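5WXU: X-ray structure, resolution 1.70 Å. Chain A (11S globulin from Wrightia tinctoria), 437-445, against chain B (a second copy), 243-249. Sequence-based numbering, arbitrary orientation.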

# COMPACT_ATOMS: atom_id res chain seq x y z
N VAL A 437 9.23 17.10 38.58
CA VAL A 437 8.13 16.21 38.85
C VAL A 437 8.43 15.32 40.06
O VAL A 437 7.55 15.05 40.84
CB VAL A 437 7.83 15.34 37.62
CG1 VAL A 437 6.84 14.23 37.96
CG2 VAL A 437 7.30 16.17 36.46
N PHE A 438 9.64 14.84 40.17
CA PHE A 438 9.95 13.86 41.20
C PHE A 438 10.60 14.57 42.42
O PHE A 438 10.76 13.93 43.45
CB PHE A 438 10.90 12.80 40.68
CG PHE A 438 10.39 11.99 39.48
CD1 PHE A 438 9.07 11.58 39.33
CD2 PHE A 438 11.31 11.60 38.54
CE1 PHE A 438 8.70 10.86 38.21
CE2 PHE A 438 10.94 10.89 37.40
CZ PHE A 438 9.62 10.53 37.25
N GLN A 439 10.88 15.87 42.32
CA GLN A 439 11.67 16.61 43.34
C GLN A 439 13.00 16.01 43.63
O GLN A 439 13.31 15.67 44.76
CB GLN A 439 10.83 16.75 44.59
CG GLN A 439 9.56 17.48 44.23
CD GLN A 439 8.71 17.92 45.41
OE1 GLN A 439 8.33 17.10 46.27
NE2 GLN A 439 8.32 19.19 45.40
N LEU A 440 13.76 15.81 42.58
CA LEU A 440 15.06 15.21 42.66
C LEU A 440 16.12 16.26 42.52
O LEU A 440 15.87 17.35 41.98
CB LEU A 440 15.26 14.24 41.49
CG LEU A 440 14.42 13.00 41.43
CD1 LEU A 440 14.79 12.32 40.13
CD2 LEU A 440 14.66 12.13 42.63
N THR A 441 17.32 15.94 43.00
CA THR A 441 18.46 16.75 42.68
C THR A 441 18.87 16.45 41.27
O THR A 441 18.48 15.43 40.68
CB THR A 441 19.69 16.54 43.61
OG1 THR A 441 20.19 15.22 43.51
CG2 THR A 441 19.35 16.78 45.05
N GLN A 442 19.71 17.34 40.75
CA GLN A 442 20.26 17.19 39.44
C GLN A 442 21.07 15.89 39.32
O GLN A 442 20.92 15.16 38.35
CB GLN A 442 21.04 18.45 39.17
CG GLN A 442 21.64 18.50 37.83
CD GLN A 442 22.33 19.80 37.57
OE1 GLN A 442 23.19 19.85 36.70
NE2 GLN A 442 21.97 20.86 38.30
N ASP A 443 21.95 15.62 40.30
CA ASP A 443 22.70 14.35 40.41
C ASP A 443 21.80 13.12 40.41
O ASP A 443 22.12 12.14 39.74
CB ASP A 443 23.54 14.29 41.73
CG ASP A 443 24.83 15.10 41.68
OD1 ASP A 443 25.33 15.35 40.55
OD2 ASP A 443 25.37 15.47 42.80
N GLU A 444 20.75 13.12 41.23
CA GLU A 444 19.79 12.02 41.28
C GLU A 444 19.07 11.84 39.95
O GLU A 444 18.77 10.75 39.58
CB GLU A 444 18.71 12.23 42.35
CG GLU A 444 19.29 12.17 43.77
CD GLU A 444 18.31 12.68 44.83
OE1 GLU A 444 17.41 13.56 44.54
OE2 GLU A 444 18.46 12.16 45.97
N ALA A 445 18.72 12.94 39.28
CA ALA A 445 18.09 12.86 37.95
C ALA A 445 19.01 12.24 36.93
O ALA A 445 18.56 11.44 36.07
CB ALA A 445 17.58 14.26 37.52
N GLU B 243 15.02 5.04 47.80
CA GLU B 243 14.51 6.33 48.19
C GLU B 243 14.31 7.31 47.03
O GLU B 243 13.37 8.06 47.07
CB GLU B 243 15.37 6.95 49.32
CG GLU B 243 15.21 6.22 50.68
CD GLU B 243 13.82 6.35 51.36
OE1 GLU B 243 13.23 7.47 51.43
OE2 GLU B 243 13.31 5.31 51.86
N ILE B 244 15.21 7.30 46.03
CA ILE B 244 14.94 7.94 44.73
C ILE B 244 13.61 7.43 44.15
O ILE B 244 12.78 8.21 43.66
CB ILE B 244 16.09 7.73 43.73
CG1 ILE B 244 17.29 8.58 44.13
CG2 ILE B 244 15.64 8.07 42.34
CD1 ILE B 244 18.47 8.51 43.20
N ILE B 245 13.38 6.11 44.23
CA ILE B 245 12.15 5.56 43.66
C ILE B 245 10.96 6.04 44.45
O ILE B 245 9.90 6.22 43.93
CB ILE B 245 12.13 3.98 43.58
CG1 ILE B 245 13.32 3.48 42.76
CG2 ILE B 245 10.81 3.48 42.96
CD1 ILE B 245 13.39 3.94 41.34
N LYS B 246 11.11 6.22 45.74
CA LYS B 246 9.99 6.78 46.52
C LYS B 246 9.56 8.19 46.14
O LYS B 246 8.36 8.49 46.17
CB LYS B 246 10.26 6.67 48.02
CG LYS B 246 9.97 5.24 48.50
CD LYS B 246 10.28 5.08 49.98
CE LYS B 246 9.83 3.70 50.46
NZ LYS B 246 9.85 3.53 51.95
N LYS B 247 10.53 8.98 45.70
CA LYS B 247 10.28 10.28 45.07
C LYS B 247 9.55 10.13 43.71
O LYS B 247 8.66 10.96 43.41
CB LYS B 247 11.57 11.07 44.92
CG LYS B 247 12.21 11.45 46.28
CD LYS B 247 13.58 12.14 46.15
CE LYS B 247 14.11 12.44 47.57
NZ LYS B 247 15.57 12.73 47.58
N LEU B 248 9.92 9.10 42.90
CA LEU B 248 9.12 8.81 41.67
C LEU B 248 7.67 8.52 41.99
O LEU B 248 6.73 8.94 41.25
CB LEU B 248 9.69 7.67 40.84
CG LEU B 248 10.79 8.03 39.86
CD1 LEU B 248 12.02 8.51 40.53
CD2 LEU B 248 11.17 6.81 39.00
N GLN B 249 7.47 7.81 43.10
CA GLN B 249 6.12 7.45 43.58
C GLN B 249 5.41 8.59 44.24
O GLN B 249 4.23 8.48 44.53
CB GLN B 249 6.17 6.22 44.53
CG GLN B 249 6.82 5.00 43.88
CD GLN B 249 6.84 3.80 44.81
OE1 GLN B 249 7.28 3.89 45.95
NE2 GLN B 249 6.33 2.67 44.32
O HOH W 1 15.51 14.77 46.29
O HOH W 2 17.55 14.09 48.64

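In chain A, one helix ends, a short turn follows, and a second helix begins. This segment lies against one helix of chain B, which begins earlier in that chain. The CA atoms closest across the contact are those of Phe438(A) and Leu248(B), 5.1 Å apart. Further along, the CA atoms of Glu444(A) and Ile244(B) are 7.2 Å apart. Chain A therefore advances as chain B runs back. About 380 Å² of surface is buried, counting both sides.

Val437(A) makes no contact with the chain B stretch. Phe438(A) points toward chain B and is buried. Leu248(B) sits over one face of its ring. The CG of Leu248(B) is 3.6 Å from the ring centroid and almost on the ring normal, a CH-pi contact. The CD1 of Leu248(B) also lies 3.7 Å from CD2 of Phe438(A). The backbone takes part too: O of Phe438(A) is 3.3 Å from CB of Lys247(B).

Gln439(A) leaves the helical conformation with positive phi, and the chain turns here. Its carbonyl O lies 3.8 Å from CD of Lys247(B). The same O accepts a hydrogen bond from water 1.

Leu440(A) has a CA-to-CB bond that runs sideways, but the end of the side chain comes nearer to chain B. Its CD2 packs 3.7 Å from CD of Lys247(B) and 4.2 Å from CG2 of Ile244(B). The aliphatic part of the lysine thus serves as an apolar surface.

Thr441(A) does not touch chain B. It is the N-cap of the second helix. Its OG1 accepts from N of Glu444(A) at 3.1 Å. In return, N of Thr441(A) donates to OE1 of Glu444(A) at 2.8 Å. These two bonds tie the glutamate to the start of its own helix. Gln442(A) and Asp443(A) are out of reach of chain B.

Glu444(A) points toward chain B and makes two kinds of contact. Its CG packs 3.8 Å from CD1 of Ile244(B). Its OE2 forms a salt bridge with Lys247(B), 3.4 Å from NZ; the hydrogen bond within it is weak. Two waters also bridge the two groups. Water 1 accepts from NZ of Lys247(B) and donates to OE1 of Glu444(A) as well as to the Gln439(A) carbonyl. Water 2 accepts from the same NZ and donates weakly to OE2 of Glu444(A). The extended lysine thus carries its charge past Leu440(A) to the carboxylate. Ala445(A) points away and takes no part.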